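Local coordinates for protein galactose-binding lectin (Enterobacter cloacae subsp. cloacae, PDB 6YF6) that binds an alpha-L-fucoside in a pocket that also holds a calcium ion, as the C-terminal sugar-binding domain of a longer lectin, at residues A[51-57]-A[118-124]; A[66-72]-A[137-143]; A[10-14]-A[101-105]. The contacts are given in a common frame with arbitrary orientation. Numbering follows the deposited sequence.

Contact 1. Residues A[51-57]-A[118-124]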
loop_
_atom_site.group_PDB
_atom_site.type_symbol
_atom_site.label_atom_id
_atom_site.label_comp_id
_atom_site.label_asym_id
_atom_site.label_seq_id
_atom_site.Cartn_x
_atom_site.Cartn_y
_atom_site.Cartn_z
ATOM N N GLU A 51 12.787 19.840 7.748
ATOM C CA GLU A 51 12.980 18.415 7.498
ATOM C C GLU A 51 12.442 17.621 8.685
ATOM O O GLU A 51 12.930 17.764 9.811
ATOM C CB GLU A 51 14.458 18.126 7.239
ATOM C CG GLU A 51 15.008 18.919 6.045
ATOM C CD GLU A 51 16.449 18.589 5.689
ATOM O OE1 GLU A 51 17.134 17.901 6.471
ATOM O OE2 GLU A 51 16.898 19.025 4.607
ATOM N N ILE A 52 11.421 16.798 8.431
ATOM C CA ILE A 52 10.730 16.073 9.493
ATOM C C ILE A 52 11.156 14.611 9.600
ATOM O O ILE A 52 10.965 14.000 10.665
ATOM C CB ILE A 52 9.201 16.153 9.295
ATOM C CG1 ILE A 52 8.798 15.449 7.995
ATOM C CG2 ILE A 52 8.743 17.605 9.279
ATOM C CD1 ILE A 52 7.309 15.453 7.722
ATOM N N LEU A 53 11.687 14.023 8.530
ATOM C CA LEU A 53 12.222 12.670 8.550
ATOM C C LEU A 53 13.481 12.655 7.699
ATOM O O LEU A 53 13.498 13.233 6.609
ATOM C CB LEU A 53 11.226 11.645 7.995
ATOM C CG LEU A 53 10.286 10.868 8.918
ATOM C CD1 LEU A 53 9.579 9.798 8.076
ATOM C CD2 LEU A 53 11.002 10.245 10.107
ATOM N N LYS A 54 14.526 11.982 8.175
ATOM C CA LYS A 54 15.806 11.989 7.481
ATOM C C LYS A 54 16.393 10.587 7.439
ATOM O O LYS A 54 16.215 9.791 8.364
ATOM C CB LYS A 54 16.792 12.959 8.150
ATOM C CG LYS A 54 16.482 14.425 7.879
ATOM C CD LYS A 54 17.344 15.349 8.724
ATOM C CE LYS A 54 18.717 15.562 8.108
ATOM N NZ LYS A 54 19.581 16.406 8.980
ATOM N N LYS A 55 17.086 10.293 6.337
ATOM C CA LYS A 55 17.809 9.038 6.196
ATOM C C LYS A 55 18.940 9.214 5.192
ATOM O O LYS A 55 18.746 9.807 4.128
ATOM C CB LYS A 55 16.899 7.894 5.731
ATOM C CG LYS A 55 17.664 6.605 5.473
ATOM C CD LYS A 55 16.743 5.420 5.215
ATOM C CE LYS A 55 17.544 4.169 4.880
ATOM N NZ LYS A 55 16.670 2.979 4.711
ATOM N N THR A 56 20.109 8.683 5.534
ATOM C CA THR A 56 21.201 8.546 4.574
ATOM C C THR A 56 21.077 7.158 3.955
ATOM O O THR A 56 21.462 6.153 4.558
ATOM C CB THR A 56 22.555 8.759 5.237
ATOM O OG1 THR A 56 22.609 10.079 5.792
ATOM C CG2 THR A 56 23.676 8.611 4.210
ATOM N N LEU A 57 20.521 7.106 2.749
ATOM C CA LEU A 57 20.303 5.849 2.043
ATOM C C LEU A 57 21.603 5.381 1.401
ATOM O O LEU A 57 22.210 6.115 0.615
ATOM C CB LEU A 57 19.221 6.030 0.987
ATOM C CG LEU A 57 18.783 4.781 0.224
ATOM C CD1 LEU A 57 18.047 3.818 1.141
ATOM C CD2 LEU A 57 17.914 5.192 -0.950
ATOM N N GLN A 118 25.690 6.783 -1.665
ATOM C CA GLN A 118 24.610 7.117 -0.752
ATOM C C GLN A 118 24.025 8.473 -1.113
ATOM O O GLN A 118 24.628 9.264 -1.842
ATOM C CB GLN A 118 25.091 7.122 0.704
ATOM C CG GLN A 118 26.220 8.104 0.977
ATOM C CD GLN A 118 26.741 8.007 2.396
ATOM O OE1 GLN A 118 26.981 6.912 2.906
ATOM N NE2 GLN A 118 26.920 9.154 3.043
ATOM N N ALA A 119 22.831 8.728 -0.582
ATOM C CA ALA A 119 22.135 9.993 -0.764
ATOM C C ALA A 119 21.483 10.387 0.550
ATOM O O ALA A 119 20.984 9.529 1.286
ATOM C CB ALA A 119 21.071 9.903 -1.863
ATOM N N GLU A 120 21.493 11.684 0.840
ATOM C CA GLU A 120 20.862 12.226 2.039
ATOM C C GLU A 120 19.429 12.607 1.684
ATOM O O GLU A 120 19.200 13.553 0.923
ATOM C CB GLU A 120 21.648 13.422 2.568
ATOM C CG GLU A 120 23.006 13.047 3.155
ATOM C CD GLU A 120 23.784 14.246 3.671
ATOM O OE1 GLU A 120 23.216 15.040 4.451
ATOM O OE2 GLU A 120 24.968 14.393 3.301
ATOM N N LEU A 121 18.471 11.861 2.223
ATOM C CA LEU A 121 17.060 12.063 1.935
ATOM C C LEU A 121 16.376 12.751 3.106
ATOM O O LEU A 121 16.690 12.484 4.270
ATOM C CB LEU A 121 16.365 10.732 1.654
ATOM C CG LEU A 121 16.991 9.887 0.545
ATOM C CD1 LEU A 121 16.217 8.588 0.375
ATOM C CD2 LEU A 121 17.048 10.679 -0.758
ATOM N N ALA A 122 15.424 13.624 2.794
ATOM C CA ALA A 122 14.643 14.279 3.828
ATOM C C ALA A 122 13.227 14.495 3.320
ATOM O O ALA A 122 13.028 14.896 2.171
ATOM C CB ALA A 122 15.269 15.616 4.241
ATOM N N VAL A 123 12.254 14.195 4.177
ATOM C CA VAL A 123 10.872 14.609 3.972
ATOM C C VAL A 123 10.713 15.988 4.599
ATOM O O VAL A 123 11.175 16.225 5.721
ATOM C CB VAL A 123 9.896 13.596 4.588
ATOM C CG1 VAL A 123 8.459 14.031 4.360
ATOM C CG2 VAL A 123 10.133 12.209 4.004
ATOM N N VAL A 124 10.070 16.901 3.875
ATOM C CA VAL A 124 10.060 18.317 4.218
ATOM C C VAL A 124 8.622 18.775 4.414
ATOM O O VAL A 124 7.775 18.565 3.539
ATOM C CB VAL A 124 10.753 19.161 3.130
ATOM C CG1 VAL A 124 10.687 20.641 3.479
ATOM C CG2 VAL A 124 12.198 18.713 2.946
#

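Contact 2. Residues A[66-72]-A[137-143]. With PO4 (phosphate ion), chain F.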
loop_
_atom_site.group_PDB
_atom_site.type_symbol
_atom_site.label_atom_id
_atom_site.label_comp_id
_atom_site.label_asym_id
_atom_site.label_seq_id
_atom_site.Cartn_x
_atom_site.Cartn_y
_atom_site.Cartn_z
ATOM N N TYR A 66 16.841 7.172 -9.104
ATOM C CA TYR A 66 16.058 6.405 -8.147
ATOM C C TYR A 66 14.715 7.085 -7.922
ATOM O O TYR A 66 14.604 8.313 -7.985
ATOM C CB TYR A 66 16.816 6.253 -6.823
ATOM C CG TYR A 66 18.101 5.463 -6.966
ATOM C CD1 TYR A 66 19.281 6.084 -7.352
ATOM C CD2 TYR A 66 18.130 4.094 -6.729
ATOM C CE1 TYR A 66 20.456 5.367 -7.492
ATOM C CE2 TYR A 66 19.300 3.367 -6.867
ATOM C CZ TYR A 66 20.461 4.010 -7.246
ATOM O OH TYR A 66 21.632 3.295 -7.391
ATOM N N THR A 67 13.693 6.271 -7.669
ATOM C CA THR A 67 12.319 6.734 -7.511
ATOM C C THR A 67 11.912 6.552 -6.055
ATOM O O THR A 67 11.876 5.423 -5.553
ATOM C CB THR A 67 11.377 5.970 -8.444
ATOM O OG1 THR A 67 11.739 6.231 -9.806
ATOM C CG2 THR A 67 9.928 6.384 -8.220
ATOM N N TRP A 68 11.613 7.657 -5.384
ATOM C CA TRP A 68 11.269 7.657 -3.968
ATOM C C TRP A 68 9.772 7.905 -3.832
ATOM O O TRP A 68 9.273 8.948 -4.270
ATOM C CB TRP A 68 12.083 8.722 -3.233
ATOM C CG TRP A 68 11.802 8.850 -1.767
ATOM C CD1 TRP A 68 11.104 7.980 -0.980
ATOM C CD2 TRP A 68 12.224 9.916 -0.909
ATOM N NE1 TRP A 68 11.060 8.443 0.315
ATOM C CE2 TRP A 68 11.742 9.629 0.384
ATOM C CE3 TRP A 68 12.962 11.087 -1.110
ATOM C CZ2 TRP A 68 11.971 10.471 1.470
ATOM C CZ3 TRP A 68 13.191 11.921 -0.026
ATOM C CH2 TRP A 68 12.698 11.609 1.245
ATOM N N THR A 69 9.059 6.946 -3.242
ATOM C CA THR A 69 7.632 7.076 -2.982
ATOM C C THR A 69 7.375 7.029 -1.481
ATOM O O THR A 69 8.052 6.305 -0.744
ATOM C CB THR A 69 6.824 5.979 -3.694
ATOM O OG1 THR A 69 7.338 4.684 -3.355
ATOM C CG2 THR A 69 6.887 6.178 -5.211
ATOM N N VAL A 70 6.403 7.827 -1.039
ATOM C CA VAL A 70 6.024 7.954 0.363
ATOM C C VAL A 70 4.508 7.862 0.426
ATOM O O VAL A 70 3.811 8.645 -0.229
ATOM C CB VAL A 70 6.505 9.279 0.981
ATOM C CG1 VAL A 70 5.963 9.437 2.408
ATOM C CG2 VAL A 70 8.019 9.353 0.969
ATOM N N LYS A 71 3.997 6.898 1.184
ATOM C CA LYS A 71 2.559 6.749 1.367
ATOM C C LYS A 71 2.153 7.572 2.582
ATOM O O LYS A 71 2.638 7.330 3.692
ATOM C CB LYS A 71 2.179 5.283 1.537
ATOM C CG LYS A 71 2.415 4.456 0.277
ATOM C CD LYS A 71 1.765 3.084 0.372
ATOM C CE LYS A 71 2.106 2.221 -0.837
ATOM N NZ LYS A 71 1.848 0.773 -0.588
ATOM N N ILE A 72 1.267 8.542 2.370
ATOM C CA ILE A 72 1.019 9.593 3.345
ATOM C C ILE A 72 -0.454 9.964 3.322
ATOM O O ILE A 72 -1.120 9.870 2.288
ATOM C CB ILE A 72 1.908 10.821 3.047
ATOM C CG1 ILE A 72 1.755 11.881 4.130
ATOM C CG2 ILE A 72 1.578 11.414 1.675
ATOM C CD1 ILE A 72 2.874 12.894 4.110
ATOM N N ILE A 137 2.640 8.951 7.978
ATOM C CA ILE A 137 3.422 8.333 6.913
ATOM C C ILE A 137 3.584 6.858 7.246
ATOM O O ILE A 137 4.201 6.512 8.262
ATOM C CB ILE A 137 4.794 9.002 6.739
ATOM C CG1 ILE A 137 4.618 10.408 6.161
ATOM C CG2 ILE A 137 5.684 8.141 5.840
ATOM C CD1 ILE A 137 5.861 11.282 6.250
ATOM N N LYS A 138 3.052 5.988 6.386
ATOM C CA LYS A 138 3.089 4.555 6.640
ATOM C C LYS A 138 4.141 3.818 5.822
ATOM O O LYS A 138 4.434 2.658 6.132
ATOM C CB LYS A 138 1.712 3.926 6.377
ATOM C CG LYS A 138 1.273 3.907 4.916
ATOM C CD LYS A 138 -0.126 3.313 4.785
ATOM C CE LYS A 138 -0.632 3.345 3.346
ATOM N NZ LYS A 138 -1.979 2.702 3.222
ATOM N N GLU A 139 4.727 4.446 4.807
ATOM C CA GLU A 139 5.709 3.746 3.993
ATOM C C GLU A 139 6.593 4.741 3.261
ATOM O O GLU A 139 6.116 5.762 2.759
ATOM C CB GLU A 139 5.018 2.812 2.990
ATOM C CG GLU A 139 5.966 2.127 2.023
ATOM C CD GLU A 139 5.241 1.207 1.064
ATOM O OE1 GLU A 139 5.385 1.397 -0.164
ATOM O OE2 GLU A 139 4.521 0.303 1.540
ATOM N N LEU A 140 7.888 4.432 3.217
ATOM C CA LEU A 140 8.852 5.137 2.381
ATOM C C LEU A 140 9.607 4.088 1.581
ATOM O O LEU A 140 10.177 3.155 2.158
ATOM C CB LEU A 140 9.817 5.983 3.214
ATOM C CG LEU A 140 9.195 6.918 4.254
ATOM C CD1 LEU A 140 9.269 6.273 5.627
ATOM C CD2 LEU A 140 9.880 8.288 4.262
ATOM N N LYS A 141 9.602 4.231 0.260
ATOM C CA LYS A 141 10.188 3.236 -0.623
ATOM C C LYS A 141 11.038 3.935 -1.667
ATOM O O LYS A 141 10.606 4.928 -2.262
ATOM C CB LYS A 141 9.109 2.388 -1.305
ATOM C CG LYS A 141 9.661 1.213 -2.108
ATOM C CD LYS A 141 8.549 0.292 -2.575
ATOM C CE LYS A 141 7.661 0.963 -3.614
ATOM N NZ LYS A 141 6.674 0.012 -4.204
ATOM N N ILE A 142 12.242 3.419 -1.882
ATOM C CA ILE A 142 13.137 3.901 -2.923
ATOM C C ILE A 142 13.493 2.718 -3.811
ATOM O O ILE A 142 13.966 1.688 -3.315
ATOM C CB ILE A 142 14.403 4.549 -2.337
ATOM C CG1 ILE A 142 14.036 5.769 -1.486
ATOM C CG2 ILE A 142 15.351 4.961 -3.465
ATOM C CD1 ILE A 142 13.766 5.449 -0.024
ATOM N N LYS A 143 13.263 2.866 -5.117
ATOM C CA LYS A 143 13.560 1.834 -6.100
ATOM C C LYS A 143 14.440 2.410 -7.201
ATOM O O LYS A 143 14.381 3.605 -7.506
ATOM C CB LYS A 143 12.281 1.253 -6.728
ATOM C CG LYS A 143 11.235 0.789 -5.736
ATOM C CD LYS A 143 10.557 -0.499 -6.171
ATOM C CE LYS A 143 10.089 -0.456 -7.620
ATOM N NZ LYS A 143 9.056 -1.491 -7.899
HETATM P P PO4 F . -1.014 -0.725 3.212
HETATM O O1 PO4 F . -2.206 -0.043 3.839
HETATM O O2 PO4 F . -0.319 -1.579 4.244
HETATM O O3 PO4 F . -0.040 0.307 2.698
HETATM O O4 PO4 F . -1.486 -1.575 2.058
HETATM O O HOH W 1 5.634 3.682 -1.451
#

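Contact 3. Residues A[10-14]-A[101-105]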
loop_
_atom_site.group_PDB
_atom_site.type_symbol
_atom_site.label_atom_id
_atom_site.label_comp_id
_atom_site.label_asym_id
_atom_site.label_seq_id
_atom_site.Cartn_x
_atom_site.Cartn_y
_atom_site.Cartn_z
ATOM N N ASN A 10 -8.117 -0.047 -2.840
ATOM C CA ASN A 10 -7.700 -0.256 -1.457
ATOM C C ASN A 10 -8.882 -0.303 -0.497
ATOM O O ASN A 10 -8.683 -0.537 0.701
ATOM C CB ASN A 10 -6.711 0.834 -1.023
ATOM C CG ASN A 10 -7.254 2.242 -1.214
ATOM O OD1 ASN A 10 -8.463 2.452 -1.315
ATOM N ND2 ASN A 10 -6.353 3.214 -1.256
ATOM N N PHE A 11 -10.102 -0.095 -0.998
ATOM C CA PHE A 11 -11.346 -0.209 -0.242
ATOM C C PHE A 11 -11.564 0.949 0.726
ATOM O O PHE A 11 -12.413 0.859 1.618
ATOM C CB PHE A 11 -11.419 -1.550 0.504
ATOM C CG PHE A 11 -11.443 -2.743 -0.414
ATOM C CD1 PHE A 11 -10.292 -3.478 -0.649
ATOM C CD2 PHE A 11 -12.608 -3.110 -1.065
ATOM C CE1 PHE A 11 -10.307 -4.567 -1.506
ATOM C CE2 PHE A 11 -12.629 -4.195 -1.922
ATOM C CZ PHE A 11 -11.477 -4.924 -2.143
ATOM N N GLU A 12 -10.828 2.048 0.565
ATOM C CA GLU A 12 -11.126 3.258 1.319
ATOM C C GLU A 12 -12.564 3.690 1.055
ATOM O O GLU A 12 -13.067 3.581 -0.067
ATOM C CB GLU A 12 -10.161 4.382 0.934
ATOM C CG GLU A 12 -8.790 4.287 1.586
ATOM C CD GLU A 12 -7.867 5.424 1.184
ATOM O OE1 GLU A 12 -8.324 6.345 0.473
ATOM O OE2 GLU A 12 -6.685 5.398 1.583
ATOM N N ARG A 13 -13.233 4.177 2.096
ATOM C CA ARG A 13 -14.620 4.622 2.003
ATOM C C ARG A 13 -15.560 3.486 1.607
ATOM O O ARG A 13 -16.674 3.732 1.132
ATOM C CB ARG A 13 -14.765 5.786 1.012
ATOM C CG ARG A 13 -13.710 6.885 1.146
ATOM C CD ARG A 13 -13.872 7.695 2.425
ATOM N NE ARG A 13 -13.476 6.941 3.614
ATOM C CZ ARG A 13 -12.392 7.181 4.352
ATOM N NH1 ARG A 13 -11.555 8.166 4.047
ATOM N NH2 ARG A 13 -12.146 6.423 5.411
ATOM N N ASP A 14 -15.125 2.240 1.794
ATOM C CA ASP A 14 -15.913 1.062 1.434
ATOM C C ASP A 14 -16.215 1.019 -0.061
ATOM O O ASP A 14 -17.227 0.457 -0.486
ATOM C CB ASP A 14 -17.211 0.999 2.245
ATOM C CG ASP A 14 -16.962 0.791 3.725
ATOM O OD1 ASP A 14 -15.781 0.706 4.127
ATOM O OD2 ASP A 14 -17.949 0.712 4.486
ATOM N N GLN A 101 -7.936 15.448 2.325
ATOM C CA GLN A 101 -8.972 14.594 2.921
ATOM C C GLN A 101 -8.377 13.679 3.987
ATOM O O GLN A 101 -7.392 12.979 3.735
ATOM C CB GLN A 101 -9.659 13.765 1.837
ATOM C CG GLN A 101 -10.836 12.947 2.341
ATOM C CD GLN A 101 -11.889 12.711 1.276
ATOM O OE1 GLN A 101 -12.189 11.570 0.927
ATOM N NE2 GLN A 101 -12.463 13.793 0.757
ATOM N N ALA A 102 -8.974 13.686 5.178
ATOM C CA ALA A 102 -8.475 12.853 6.264
ATOM C C ALA A 102 -8.566 11.381 5.882
ATOM O O ALA A 102 -9.585 10.924 5.354
ATOM C CB ALA A 102 -9.266 13.122 7.544
ATOM N N ASN A 103 -7.483 10.646 6.130
ATOM C CA ASN A 103 -7.417 9.198 5.936
ATOM C C ASN A 103 -7.587 8.781 4.480
ATOM O O ASN A 103 -7.956 7.635 4.201
ATOM C CB ASN A 103 -8.448 8.497 6.824
ATOM C CG ASN A 103 -8.297 8.880 8.279
ATOM O OD1 ASN A 103 -7.264 8.615 8.895
ATOM N ND2 ASN A 103 -9.312 9.533 8.830
ATOM N N GLU A 104 -7.314 9.681 3.541
ATOM C CA GLU A 104 -7.141 9.322 2.138
ATOM C C GLU A 104 -5.643 9.163 1.906
ATOM O O GLU A 104 -4.890 10.142 1.967
ATOM C CB GLU A 104 -7.737 10.370 1.204
ATOM C CG GLU A 104 -7.306 10.192 -0.246
ATOM C CD GLU A 104 -8.111 11.034 -1.216
ATOM O OE1 GLU A 104 -8.834 11.948 -0.765
ATOM O OE2 GLU A 104 -8.020 10.776 -2.435
ATOM N N TRP A 105 -5.205 7.936 1.662
ATOM C CA TRP A 105 -3.789 7.651 1.495
ATOM C C TRP A 105 -3.392 7.916 0.048
ATOM O O TRP A 105 -3.998 7.370 -0.881
ATOM C CB TRP A 105 -3.480 6.217 1.917
ATOM C CG TRP A 105 -3.547 6.060 3.419
ATOM C CD1 TRP A 105 -4.629 5.674 4.159
ATOM C CD2 TRP A 105 -2.492 6.309 4.356
ATOM N NE1 TRP A 105 -4.311 5.662 5.496
ATOM C CE2 TRP A 105 -3.006 6.049 5.644
ATOM C CE3 TRP A 105 -1.164 6.731 4.231
ATOM C CZ2 TRP A 105 -2.236 6.189 6.796
ATOM C CZ3 TRP A 105 -0.401 6.872 5.379
ATOM C CH2 TRP A 105 -0.940 6.600 6.645
HETATM O O HOH W 2 -6.472 6.522 -1.460
#

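Contact 1. Residues A[51-57]-A[118-124]
Strand 50-58, outermost of its sheet within this chain, pairs antiparallel with strand 118-125 (169° between the segments); a strand of the second subunit joins it at Leu53 and Lys54, so the sheet continues across the interface. A beta bulge sets Ile52 and Leu53 against Val123: Ile52 N donates to Val123 O (2.8 Å) and Val123 N to Leu53 O (2.9 Å). Ile52, with chi1 in p, brings CD1 within 3.8 Å of Val123 CG1. Leu53 CB lies 4.1 Å from Val123 CB, and its off-well chi1 (-94°) turns the branches away. Leu57 (t, p) and Leu121 (m, t) meet on the same face, Leu57 CB 4.0 Å from Leu121 CD1. Extended Lys55 starts there, but its amine leaves for a salt bridge with Asp7 of the second subunit. On the reverse face Glu51 (m, t) passes CD within 3.5 Å of Ala122 CB and pairs with Arg87; the p turn at chi3 of Lys54 leaves NZ 3.8 Å from Glu51 OE1, a long salt bridge. Leu53, Leu57, Leu121 and Val123 thus form a largely apolar face, while Glu51, Lys54, Thr56 and Glu120 put most polar groups on the reverse.

Contact 2. Residues A[66-72]-A[137-143]
The strongest polar links are backbone hydrogen bonds of the ladder, among them Thr69 N to Lys141 O at 2.7 Å and Thr67 N to Lys143 O at 2.8 Å. A water that donates to Glu139 OE1 (2.6 Å) also bonds Thr69 OG1 (2.7 Å), and Lys71 NZ and Glu139 OE2, 3.4 Å apart, form a salt bridge whose hydrogen bond is weak. Lys138 NZ holds a phosphate, probably from the crystallisation liquor, through O1 at 2.8 Å; Thr35 and Lys138 of the second subunit bind it too. These are the two inner strands of a four-stranded antiparallel sheet, one half of a beta sandwich; a bulge near Lys138, whose N donates to Lys71 O (3.0 Å), shifts the register by one. The buried face carries Trp68, Val70, Ile72, Ile137, Leu140 and Ile142. Ile142 CD1 makes a CH-pi contact 4.2 Å from the centroid of the Trp68 five-membered ring, while Leu140 CB lies at the indole edge, 4.0 Å from Trp68 NE1. Val70 CG1 and Ile72 CD1 reach Ile137 CG2 and CG1 respectively, both at 3.7 Å.

Contact 3. Residues A[10-14]-A[101-105]
Two loops meet here at the surface of the domain, without helix or strand on either side: residues 10-14 follow the N-terminal strand 7-9, and residues 101-105 lead from strand 91-98 into strand 106-113. The contact is small, 236 Å² in all, and largely polar. Its centre is the carboxylate of Glu12, which the extended chi2 carries across to the 101-105 loop, where OE2 accepts a hydrogen bond from Trp105 N (2.9 Å). The same OE2 lies at the edge of the indole, 3.3 Å from Trp105 CD1. The other oxygen, Glu12 OE1, takes a hydrogen bond from a water at 2.7 Å; that water also donates to Trp105 O (2.7 Å) and weakly accepts from Asn10 ND2 (3.3 Å), so Glu12 holds Trp105 both directly and through solvent. Asn10 also steadies its own loop: its OD1 accepts from Glu12 N at 3.0 Å, closing an Asx turn. Arg13 folds back over the opposing loop, NH1 lying 3.6 Å from both Ala102 O and Asn103 O, but it is poorly ordered and the contact is loose. Beyond the pair, the Trp105 ring makes a cation-pi contact with Lys138, and Phe11 packs on Val38 of the second subunit. Residues Gln101 to Glu104 make a type II beta turn, with Asn103 in the left-handed conformation and a weak bond from Glu104 N to Gln101 O (3.3 Å); the contact thus joins an Asx turn to a sheet-connecting beta turn of the sandwich.

In the fold
Along the chain the segments run 10-14, 51-57, 66-72, 101-105, 118-124, 137-143, so every pair of contacts crosses. Contacts 1 and 2 belong to facing four-stranded sheets, each with strand order 1-4-2-3, and their centres lie about 11 Å apart; Trp68 of contact 2 packs between them, its CZ2 3.6 Å from Val123 CG2 of contact 1. Contact 3 sits at the far side of the chain's centre from contact 1, about 27 Å between centres; its centre is about 18 Å from that of contact 2, which it touches where Trp105 CZ3 approaches Lys138 CG at 3.4 Å. All three reach the second subunit, so the sandwich core and the outlying loop contact are both tied to the dimer interface.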